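Local coordinates for Asp/Glu-specific dipeptidyl-peptidase (Flavobacterium psychrophilum, PDB 5JXF), which removes dipeptides from the N-terminus of oligopeptides as a serine peptidase of the S46 family, with strict specificity for Asp or Glu at P1, at residues A[216-227]-A[615-626]; A[228-236]-A[603-612]. All coordinates share one frame; numbering follows the deposited sequence.

Contact 1: A[216-227]-A[615-626]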
loop_
_atom_site.group_PDB
_atom_site.type_symbol
_atom_site.label_atom_id
_atom_site.label_comp_id
_atom_site.label_asym_id
_atom_site.label_seq_id
_atom_site.Cartn_x
_atom_site.Cartn_y
_atom_site.Cartn_z
ATOM N N PRO A 216 -13.256 10.959 -19.928
ATOM C CA PRO A 216 -11.960 10.392 -20.313
ATOM C C PRO A 216 -11.621 9.175 -19.466
ATOM O O PRO A 216 -12.079 9.058 -18.326
ATOM C CB PRO A 216 -10.980 11.550 -20.061
ATOM C CG PRO A 216 -11.679 12.438 -19.109
ATOM C CD PRO A 216 -13.130 12.365 -19.500
ATOM N N SER A 217 -10.861 8.250 -20.043
ATOM C CA SER A 217 -10.452 7.044 -19.331
ATOM C C SER A 217 -9.692 7.353 -18.053
ATOM O O SER A 217 -9.707 6.566 -17.113
ATOM C CB SER A 217 -9.582 6.161 -20.224
ATOM O OG SER A 217 -10.383 5.384 -21.101
ATOM N N LEU A 218 -9.012 8.495 -18.016
ATOM C CA LEU A 218 -8.237 8.825 -16.825
ATOM C C LEU A 218 -9.191 9.099 -15.670
ATOM O O LEU A 218 -8.849 8.870 -14.525
ATOM C CB LEU A 218 -7.294 10.001 -17.081
ATOM C CG LEU A 218 -6.068 9.612 -17.924
ATOM C CD1 LEU A 218 -5.382 10.850 -18.478
ATOM C CD2 LEU A 218 -5.068 8.721 -17.143
ATOM N N ILE A 219 -10.412 9.542 -15.964
ATOM C CA ILE A 219 -11.428 9.600 -14.911
ATOM C C ILE A 219 -12.203 8.280 -14.849
ATOM O O ILE A 219 -12.423 7.749 -13.759
ATOM C CB ILE A 219 -12.363 10.799 -15.104
ATOM C CG1 ILE A 219 -11.525 12.090 -15.069
ATOM C CG2 ILE A 219 -13.414 10.847 -14.001
ATOM C CD1 ILE A 219 -12.323 13.342 -15.372
ATOM N N GLY A 220 -12.572 7.737 -16.015
ATOM C CA GLY A 220 -13.339 6.490 -16.118
ATOM C C GLY A 220 -12.691 5.274 -15.469
ATOM O O GLY A 220 -13.371 4.419 -14.892
ATOM N N LYS A 221 -11.366 5.171 -15.572
ATOM C CA LYS A 221 -10.655 4.114 -14.865
ATOM C C LYS A 221 -9.371 4.658 -14.231
ATOM O O LYS A 221 -8.292 4.087 -14.381
ATOM C CB LYS A 221 -10.359 2.944 -15.807
ATOM C CG LYS A 221 -9.849 3.332 -17.182
ATOM C CD LYS A 221 -9.945 2.153 -18.148
ATOM C CE LYS A 221 -9.296 0.908 -17.564
ATOM N NZ LYS A 221 -9.058 -0.146 -18.586
ATOM N N PHE A 222 -9.512 5.770 -13.517
ATOM C CA PHE A 222 -8.414 6.339 -12.744
ATOM C C PHE A 222 -7.710 5.284 -11.913
ATOM O O PHE A 222 -8.326 4.648 -11.065
ATOM C CB PHE A 222 -8.923 7.460 -11.827
ATOM C CG PHE A 222 -7.804 8.206 -11.103
ATOM C CD1 PHE A 222 -6.793 8.828 -11.820
ATOM C CD2 PHE A 222 -7.767 8.276 -9.723
ATOM C CE1 PHE A 222 -5.752 9.528 -11.162
ATOM C CE2 PHE A 222 -6.753 8.980 -9.070
ATOM C CZ PHE A 222 -5.743 9.600 -9.796
ATOM N N GLY A 223 -6.419 5.091 -12.164
ATOM C CA GLY A 223 -5.663 4.082 -11.440
ATOM C C GLY A 223 -5.588 2.734 -12.139
ATOM O O GLY A 223 -4.808 1.866 -11.737
ATOM N N SER A 224 -6.393 2.573 -13.188
ATOM C CA SER A 224 -6.415 1.351 -14.001
ATOM C C SER A 224 -6.322 0.091 -13.150
ATOM O O SER A 224 -7.132 -0.129 -12.244
ATOM C CB SER A 224 -5.269 1.362 -15.022
ATOM O OG SER A 224 -5.577 2.154 -16.157
ATOM N N ASP A 225 -5.296 -0.708 -13.417
ATOM C CA ASP A 225 -5.150 -1.985 -12.750
ATOM C C ASP A 225 -4.532 -1.885 -11.355
ATOM O O ASP A 225 -4.755 -2.760 -10.516
ATOM C CB ASP A 225 -4.347 -2.925 -13.635
ATOM C CG ASP A 225 -5.053 -3.213 -14.951
ATOM O OD1 ASP A 225 -6.208 -2.746 -15.134
ATOM O OD2 ASP A 225 -4.461 -3.909 -15.802
ATOM N N THR A 226 -3.776 -0.825 -11.084
ATOM C CA THR A 226 -3.253 -0.645 -9.732
ATOM C C THR A 226 -4.394 -0.530 -8.724
ATOM O O THR A 226 -4.415 -1.245 -7.727
ATOM C CB THR A 226 -2.342 0.602 -9.636
ATOM O OG1 THR A 226 -1.220 0.413 -10.505
ATOM C CG2 THR A 226 -1.853 0.803 -8.204
ATOM N N ASP A 227 -5.366 0.327 -9.021
ATOM C CA ASP A 227 -6.510 0.547 -8.142
ATOM C C ASP A 227 -7.720 -0.397 -8.348
ATOM O O ASP A 227 -8.696 -0.322 -7.603
ATOM C CB ASP A 227 -6.987 1.994 -8.293
ATOM C CG ASP A 227 -6.096 2.980 -7.531
ATOM O OD1 ASP A 227 -5.019 2.549 -7.097
ATOM O OD2 ASP A 227 -6.467 4.168 -7.384
ATOM N N LYS A 615 -2.966 10.974 -5.417
ATOM C CA LYS A 615 -2.498 9.884 -6.278
ATOM C C LYS A 615 -1.980 10.373 -7.642
ATOM O O LYS A 615 -1.423 9.594 -8.417
ATOM C CB LYS A 615 -3.629 8.860 -6.494
ATOM C CG LYS A 615 -4.090 8.128 -5.236
ATOM C CD LYS A 615 -5.183 7.103 -5.576
ATOM C CE LYS A 615 -5.683 6.359 -4.343
ATOM N NZ LYS A 615 -6.828 5.464 -4.666
ATOM N N TYR A 616 -2.174 11.657 -7.927
ATOM C CA TYR A 616 -1.828 12.237 -9.226
ATOM C C TYR A 616 -0.344 12.062 -9.547
ATOM O O TYR A 616 0.514 12.349 -8.720
ATOM C CB TYR A 616 -2.211 13.721 -9.245
ATOM C CG TYR A 616 -1.766 14.511 -10.458
ATOM C CD1 TYR A 616 -1.870 13.985 -11.738
ATOM C CD2 TYR A 616 -1.257 15.804 -10.316
ATOM C CE1 TYR A 616 -1.474 14.719 -12.850
ATOM C CE2 TYR A 616 -0.848 16.549 -11.422
ATOM C CZ TYR A 616 -0.957 16.004 -12.685
ATOM O OH TYR A 616 -0.558 16.733 -13.780
ATOM N N ILE A 617 -0.057 11.543 -10.737
ATOM C CA ILE A 617 1.305 11.489 -11.244
ATOM C C ILE A 617 1.271 12.017 -12.664
ATOM O O ILE A 617 0.652 11.404 -13.540
ATOM C CB ILE A 617 1.889 10.075 -11.238
ATOM C CG1 ILE A 617 1.868 9.481 -9.829
ATOM C CG2 ILE A 617 3.316 10.094 -11.784
ATOM C CD1 ILE A 617 2.271 8.012 -9.779
ATOM N N PRO A 618 1.900 13.179 -12.892
ATOM C CA PRO A 618 1.868 13.840 -14.199
ATOM C C PRO A 618 2.278 12.914 -15.338
ATOM O O PRO A 618 3.314 12.261 -15.266
ATOM C CB PRO A 618 2.864 14.988 -14.024
ATOM C CG PRO A 618 2.722 15.343 -12.591
ATOM C CD PRO A 618 2.527 14.031 -11.868
ATOM N N GLY A 619 1.422 12.826 -16.356
ATOM C CA GLY A 619 1.712 12.055 -17.555
ATOM C C GLY A 619 1.840 10.556 -17.360
ATOM O O GLY A 619 2.315 9.851 -18.246
ATOM N N ASP A 620 1.422 10.068 -16.197
ATOM C CA ASP A 620 1.462 8.639 -15.913
ATOM C C ASP A 620 0.376 7.838 -16.661
ATOM O O ASP A 620 -0.744 8.306 -16.861
ATOM C CB ASP A 620 1.336 8.410 -14.408
ATOM C CG ASP A 620 1.449 6.951 -14.034
ATOM O OD1 ASP A 620 0.405 6.257 -14.016
ATOM O OD2 ASP A 620 2.583 6.498 -13.762
ATOM N N TYR A 621 0.742 6.628 -17.077
ATOM C CA TYR A 621 -0.157 5.692 -17.760
ATOM C C TYR A 621 -1.504 5.548 -17.032
ATOM O O TYR A 621 -2.571 5.650 -17.646
ATOM C CB TYR A 621 0.532 4.327 -17.887
ATOM C CG TYR A 621 -0.109 3.361 -18.866
ATOM C CD1 TYR A 621 0.009 3.548 -20.238
ATOM C CD2 TYR A 621 -0.832 2.267 -18.414
ATOM C CE1 TYR A 621 -0.576 2.665 -21.139
ATOM C CE2 TYR A 621 -1.417 1.379 -19.300
ATOM C CZ TYR A 621 -1.289 1.581 -20.659
ATOM O OH TYR A 621 -1.877 0.695 -21.531
ATOM N N GLU A 622 -1.439 5.353 -15.716
ATOM C CA GLU A 622 -2.621 5.098 -14.897
ATOM C C GLU A 622 -3.116 6.313 -14.107
ATOM O O GLU A 622 -4.313 6.583 -14.067
ATOM C CB GLU A 622 -2.339 3.948 -13.924
ATOM C CG GLU A 622 -1.769 2.685 -14.578
ATOM C CD GLU A 622 -1.385 1.612 -13.560
ATOM O OE1 GLU A 622 -1.234 1.949 -12.365
ATOM O OE2 GLU A 622 -1.241 0.431 -13.952
ATOM N N PHE A 623 -2.211 7.051 -13.468
ATOM C CA PHE A 623 -2.657 8.081 -12.533
ATOM C C PHE A 623 -2.491 9.516 -13.024
ATOM O O PHE A 623 -2.493 10.441 -12.209
ATOM C CB PHE A 623 -1.923 7.948 -11.194
ATOM C CG PHE A 623 -2.184 6.657 -10.474
ATOM C CD1 PHE A 623 -3.291 6.512 -9.649
ATOM C CD2 PHE A 623 -1.314 5.589 -10.609
ATOM C CE1 PHE A 623 -3.532 5.317 -8.965
ATOM C CE2 PHE A 623 -1.543 4.388 -9.929
ATOM C CZ PHE A 623 -2.666 4.258 -9.108
ATOM N N ASP A 624 -2.352 9.721 -14.329
ATOM C CA ASP A 624 -2.421 11.085 -14.862
ATOM C C ASP A 624 -3.849 11.621 -14.676
ATOM O O ASP A 624 -4.797 10.844 -14.605
ATOM C CB ASP A 624 -2.004 11.111 -16.336
ATOM C CG ASP A 624 -1.813 12.516 -16.877
ATOM O OD1 ASP A 624 -1.814 13.490 -16.088
ATOM O OD2 ASP A 624 -1.632 12.641 -18.105
ATOM N N VAL A 625 -3.989 12.939 -14.554
ATOM C CA VAL A 625 -5.296 13.581 -14.403
ATOM C C VAL A 625 -5.494 14.557 -15.552
ATOM O O VAL A 625 -4.543 15.204 -15.964
ATOM C CB VAL A 625 -5.427 14.335 -13.048
ATOM C CG1 VAL A 625 -6.767 15.054 -12.951
ATOM C CG2 VAL A 625 -5.270 13.381 -11.881
ATOM N N PRO A 626 -6.714 14.631 -16.110
ATOM C CA PRO A 626 -6.974 15.648 -17.133
ATOM C C PRO A 626 -6.739 17.064 -16.619
ATOM O O PRO A 626 -6.812 17.314 -15.408
ATOM C CB PRO A 626 -8.449 15.438 -17.471
ATOM C CG PRO A 626 -8.695 14.018 -17.174
ATOM C CD PRO A 626 -7.845 13.697 -15.974
#
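The type II beta turn K221-S224, which leads from helix 217-220 to D225 of the arginine pocket, packs F222 and G223 against F623, in the loop between helices 609-615 and 627-635. The two phenylalanines form a T-shaped pair: the F623 edge points at the F222 face, centroids 5.6 Å apart and planes at 88°. F222 gets there with CG anti to its backbone N (chi1 -174°), which brings CE1 and CZ against F623 and K615 CB. One face of F623 is taken by G223 CA, a CH-pi contact 3.9 Å from the ring centroid, while G223 N donates to E622 O at 3.2 Å. T226 CG2 and D227 OD1 lie in the ring plane at the F623 edge. The extended chain of K615 brings NZ to 3.0 Å from D227 OD2, a salt bridge in which NZ meets OD2 from above the carboxylate plane; NZ also bonds to H234 ND1 and P232 O. With an alanine at D227, K615 would probably lose its carboxylate mate and a gap would open beside the F623 edge. Farther along, P626 CG touches P216 CG and I219 CG1, and L218 CD2 lies 3.3 Å from D624 O.

Contact 2: A[228-236]-A[603-612]. With ARG (arginine), chain E; ASP (aspartic acid), chain F.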
loop_
_atom_site.group_PDB
_atom_site.type_symbol
_atom_site.label_atom_id
_atom_site.label_comp_id
_atom_site.label_asym_id
_atom_site.label_seq_id
_atom_site.Cartn_x
_atom_site.Cartn_y
_atom_site.Cartn_z
ATOM N N ASN A 228 -7.678 -1.252 -9.359
ATOM C CA ASN A 228 -8.776 -2.214 -9.568
ATOM C C ASN A 228 -8.933 -3.127 -8.354
ATOM O O ASN A 228 -7.937 -3.599 -7.800
ATOM C CB ASN A 228 -8.522 -3.048 -10.814
ATOM C CG ASN A 228 -9.789 -3.773 -11.309
ATOM O OD1 ASN A 228 -10.922 -3.331 -11.069
ATOM N ND2 ASN A 228 -9.589 -4.888 -11.985
ATOM N N TRP A 229 -10.181 -3.354 -7.940
ATOM C CA TRP A 229 -10.512 -4.127 -6.725
ATOM C C TRP A 229 -9.955 -3.512 -5.428
ATOM O O TRP A 229 -9.834 -4.206 -4.436
ATOM C CB TRP A 229 -10.016 -5.577 -6.809
ATOM C CG TRP A 229 -10.456 -6.311 -8.021
ATOM C CD1 TRP A 229 -9.722 -6.545 -9.144
ATOM C CD2 TRP A 229 -11.731 -6.919 -8.239
ATOM N NE1 TRP A 229 -10.458 -7.262 -10.051
ATOM C CE2 TRP A 229 -11.695 -7.510 -9.520
ATOM C CE3 TRP A 229 -12.896 -7.029 -7.473
ATOM C CZ2 TRP A 229 -12.797 -8.185 -10.068
ATOM C CZ3 TRP A 229 -13.993 -7.715 -8.016
ATOM C CH2 TRP A 229 -13.929 -8.286 -9.299
ATOM N N VAL A 230 -9.643 -2.223 -5.431
ATOM C CA VAL A 230 -8.982 -1.600 -4.278
ATOM C C VAL A 230 -9.771 -0.421 -3.698
ATOM O O VAL A 230 -10.263 0.425 -4.438
ATOM C CB VAL A 230 -7.568 -1.103 -4.654
ATOM C CG1 VAL A 230 -7.054 -0.123 -3.612
ATOM C CG2 VAL A 230 -6.590 -2.279 -4.810
ATOM N N TRP A 231 -9.939 -0.419 -2.380
ATOM C CA TRP A 231 -10.390 0.744 -1.629
ATOM C C TRP A 231 -9.204 1.261 -0.766
ATOM O O TRP A 231 -8.422 0.456 -0.259
ATOM C CB TRP A 231 -11.564 0.387 -0.725
ATOM C CG TRP A 231 -12.073 1.557 0.059
ATOM C CD1 TRP A 231 -11.849 1.828 1.379
ATOM C CD2 TRP A 231 -12.897 2.611 -0.435
ATOM N NE1 TRP A 231 -12.480 2.995 1.734
ATOM C CE2 TRP A 231 -13.127 3.498 0.637
ATOM C CE3 TRP A 231 -13.466 2.891 -1.680
ATOM C CZ2 TRP A 231 -13.880 4.653 0.493
ATOM C CZ3 TRP A 231 -14.208 4.040 -1.819
ATOM C CH2 TRP A 231 -14.415 4.905 -0.738
ATOM N N PRO A 232 -9.055 2.587 -0.595
ATOM C CA PRO A 232 -9.753 3.754 -1.151
ATOM C C PRO A 232 -9.650 3.846 -2.673
ATOM O O PRO A 232 -8.658 3.435 -3.283
ATOM C CB PRO A 232 -9.047 4.933 -0.489
ATOM C CG PRO A 232 -8.510 4.367 0.794
ATOM C CD PRO A 232 -8.087 2.985 0.450
ATOM N N ARG A 233 -10.714 4.346 -3.281
ATOM C CA ARG A 233 -10.792 4.456 -4.724
ATOM C C ARG A 233 -11.317 5.838 -5.071
ATOM O O ARG A 233 -12.211 6.361 -4.404
ATOM C CB ARG A 233 -11.716 3.371 -5.317
ATOM C CG ARG A 233 -11.931 3.489 -6.834
ATOM C CD ARG A 233 -10.932 2.612 -7.603
ATOM N NE ARG A 233 -11.237 1.260 -7.233
ATOM C CZ ARG A 233 -11.639 0.300 -8.044
ATOM N NH1 ARG A 233 -11.731 0.474 -9.355
ATOM N NH2 ARG A 233 -11.893 -0.861 -7.507
ATOM N N HIS A 234 -10.779 6.417 -6.136
ATOM C CA HIS A 234 -11.174 7.749 -6.548
ATOM C C HIS A 234 -11.515 7.792 -8.029
ATOM O O HIS A 234 -11.145 8.743 -8.720
ATOM C CB HIS A 234 -10.050 8.743 -6.223
ATOM C CG HIS A 234 -9.563 8.645 -4.814
ATOM N ND1 HIS A 234 -8.832 7.576 -4.359
ATOM C CD2 HIS A 234 -9.730 9.470 -3.753
ATOM C CE1 HIS A 234 -8.552 7.746 -3.077
ATOM N NE2 HIS A 234 -9.084 8.889 -2.685
ATOM N N THR A 235 -12.257 6.778 -8.491
ATOM C CA THR A 235 -12.580 6.589 -9.910
ATOM C C THR A 235 -14.002 7.001 -10.285
ATOM O O THR A 235 -14.971 6.505 -9.703
ATOM C CB THR A 235 -12.406 5.115 -10.314
ATOM O OG1 THR A 235 -11.097 4.655 -9.940
ATOM C CG2 THR A 235 -12.606 4.945 -11.811
ATOM N N GLY A 236 -14.134 7.894 -11.265
ATOM C CA GLY A 236 -15.446 8.278 -11.767
ATOM C C GLY A 236 -15.951 7.285 -12.802
ATOM O O GLY A 236 -16.050 7.596 -13.986
ATOM N N TYR A 603 -10.441 1.941 7.240
ATOM C CA TYR A 603 -10.781 2.608 5.992
ATOM C C TYR A 603 -12.131 3.279 6.151
ATOM O O TYR A 603 -13.126 2.627 6.475
ATOM C CB TYR A 603 -10.817 1.632 4.825
ATOM C CG TYR A 603 -9.481 1.154 4.318
ATOM C CD1 TYR A 603 -8.298 1.788 4.681
ATOM C CD2 TYR A 603 -9.406 0.054 3.475
ATOM C CE1 TYR A 603 -7.071 1.331 4.212
ATOM C CE2 TYR A 603 -8.202 -0.405 2.994
ATOM C CZ TYR A 603 -7.032 0.234 3.371
ATOM O OH TYR A 603 -5.831 -0.229 2.891
ATOM N N ASN A 604 -12.158 4.590 5.952
ATOM C CA ASN A 604 -13.391 5.331 6.062
ATOM C C ASN A 604 -14.282 5.037 4.861
ATOM O O ASN A 604 -13.772 4.675 3.804
ATOM C CB ASN A 604 -13.099 6.817 6.160
ATOM C CG ASN A 604 -12.429 7.188 7.461
ATOM O OD1 ASN A 604 -12.791 6.680 8.524
ATOM N ND2 ASN A 604 -11.430 8.061 7.384
ATOM N N PRO A 605 -15.607 5.213 5.010
ATOM C CA PRO A 605 -16.567 4.856 3.945
ATOM C C PRO A 605 -16.659 5.807 2.746
ATOM O O PRO A 605 -17.359 5.465 1.787
ATOM C CB PRO A 605 -17.905 4.832 4.690
ATOM C CG PRO A 605 -17.705 5.805 5.822
ATOM C CD PRO A 605 -16.290 5.544 6.274
ATOM N N THR A 606 -15.987 6.952 2.767
ATOM C CA THR A 606 -16.101 7.908 1.652
ATOM C C THR A 606 -14.754 8.464 1.189
ATOM O O THR A 606 -13.845 8.623 1.994
ATOM C CB THR A 606 -16.997 9.113 2.028
ATOM O OG1 THR A 606 -16.383 9.850 3.092
ATOM C CG2 THR A 606 -18.406 8.662 2.451
ATOM N N THR A 607 -14.628 8.764 -0.102
ATOM C CA THR A 607 -13.414 9.397 -0.625
ATOM C C THR A 607 -13.741 10.775 -1.223
ATOM O O THR A 607 -14.899 11.076 -1.503
ATOM C CB THR A 607 -12.709 8.540 -1.722
ATOM O OG1 THR A 607 -13.672 8.098 -2.692
ATOM C CG2 THR A 607 -11.981 7.331 -1.140
ATOM N N TYR A 608 -12.707 11.587 -1.438
ATOM C CA TYR A 608 -12.849 12.944 -1.978
ATOM C C TYR A 608 -11.828 13.225 -3.090
ATOM O O TYR A 608 -10.845 12.509 -3.227
ATOM C CB TYR A 608 -12.725 13.994 -0.843
ATOM C CG TYR A 608 -13.797 13.795 0.209
ATOM C CD1 TYR A 608 -13.629 12.871 1.233
ATOM C CD2 TYR A 608 -15.006 14.479 0.135
ATOM C CE1 TYR A 608 -14.632 12.649 2.165
ATOM C CE2 TYR A 608 -16.013 14.272 1.071
ATOM C CZ TYR A 608 -15.821 13.358 2.081
ATOM O OH TYR A 608 -16.808 13.150 3.017
ATOM N N LEU A 609 -12.071 14.263 -3.885
ATOM C CA LEU A 609 -11.225 14.560 -5.034
ATOM C C LEU A 609 -9.785 14.881 -4.635
ATOM O O LEU A 609 -8.844 14.686 -5.416
ATOM C CB LEU A 609 -11.804 15.727 -5.823
ATOM C CG LEU A 609 -11.117 16.113 -7.132
ATOM C CD1 LEU A 609 -10.964 14.917 -8.037
ATOM C CD2 LEU A 609 -11.892 17.230 -7.842
ATOM N N ASP A 610 -9.596 15.375 -3.422
ATOM C CA ASP A 610 -8.223 15.693 -3.017
ATOM C C ASP A 610 -7.457 14.376 -2.823
ATOM O O ASP A 610 -6.237 14.324 -2.958
ATOM C CB ASP A 610 -8.200 16.610 -1.771
ATOM C CG ASP A 610 -8.633 15.916 -0.495
ATOM O OD1 ASP A 610 -9.250 14.834 -0.561
ATOM O OD2 ASP A 610 -8.353 16.468 0.593
ATOM N N GLY A 611 -8.188 13.298 -2.567
ATOM C CA GLY A 611 -7.605 11.968 -2.528
ATOM C C GLY A 611 -7.136 11.507 -3.894
ATOM O O GLY A 611 -6.151 10.783 -4.030
ATOM N N ALA A 612 -7.840 11.936 -4.923
ATOM C CA ALA A 612 -7.423 11.657 -6.291
ATOM C C ALA A 612 -6.159 12.452 -6.604
ATOM O O ALA A 612 -5.245 11.964 -7.273
ATOM C CB ALA A 612 -8.538 12.010 -7.272
HETATM N N ARG E . -13.160 -4.475 -11.086
HETATM C CA ARG E . -14.318 -4.051 -11.859
HETATM C C ARG E . -15.302 -5.223 -11.943
HETATM O O ARG E . -14.940 -6.303 -12.398
HETATM C CB ARG E . -13.897 -3.575 -13.256
HETATM C CG ARG E . -13.019 -2.314 -13.259
HETATM C CD ARG E . -12.556 -1.950 -14.672
HETATM N NE ARG E . -11.797 -3.034 -15.289
HETATM C CZ ARG E . -10.469 -3.157 -15.223
HETATM N NH1 ARG E . -9.740 -2.249 -14.572
HETATM N NH2 ARG E . -9.861 -4.184 -15.815
HETATM N N ASP F . -16.530 -5.019 -11.473
HETATM C CA ASP F . -17.525 -6.096 -11.414
HETATM C C ASP F . -18.473 -6.147 -12.599
HETATM O O ASP F . -19.682 -6.335 -12.433
HETATM C CB ASP F . -18.339 -5.997 -10.111
HETATM C CG ASP F . -17.663 -6.690 -8.934
HETATM O OD1 ASP F . -16.822 -7.574 -9.168
HETATM O OD2 ASP F . -17.986 -6.364 -7.769
#
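W231 and H234, on the loop leading into strand 239-245, reach strand 601-608 of the antiparallel sheet and the first turn of helix 609-615 that follows it. With W231 CG anti to the backbone N (chi1 -179°), the far end of the indole reaches the strand. NE1 donates to N604 O at 3.0 Å, nearly in line with the carbonyl, but the N-H itself is bent (136°). CD1 meets Y603 CB, and CH2 touches T607 CG2 at 3.5 Å. P232, after a cis peptide bond, sets CD squarely over the Y603 ring, 4.1 Å from the centroid. T607 OG1, between its backbone N and carbonyl carbon (chi1 48°), donates to R233 O at 2.8 Å, with C650 O of the neighbouring strand also within bonding reach; CG2 lies over one H234 face. G611 C is on the opposite face, and Y608 O sits at the ring edge. Near the loop's start, in the dipeptide pocket, the bound arginine N stands over the W229 indole face. NE2 of H234 bonds D599 of the second subunit, whose strand extends the sheet at Y603. The imidazole is probably held from turning, and a lysine at ND1 with a carboxylate at NE2 is consistent with the proton on NE2.

Contact 2 is nested inside the chain loop closed by contact 1, and their centres lie 13 Å apart. They also touch directly: F222 O is 3.0 Å from T235 OG1, a probable hydrogen bond, and D227 O of contact 1 is 3.0 Å from R233 NE of contact 2. The chain passes without a break from D225 to N228 and W229, which puts these pocket residues at the junction of the two contacts. N228 OD1 takes a hydrogen bond from the arginine N at 2.5 Å, and W229 also borders the aspartic acid. The side chain of R233, about 5 Å from that of D237 (probably the charge-relay aspartate), forms a salt bridge with D679, which also bonds the arginine.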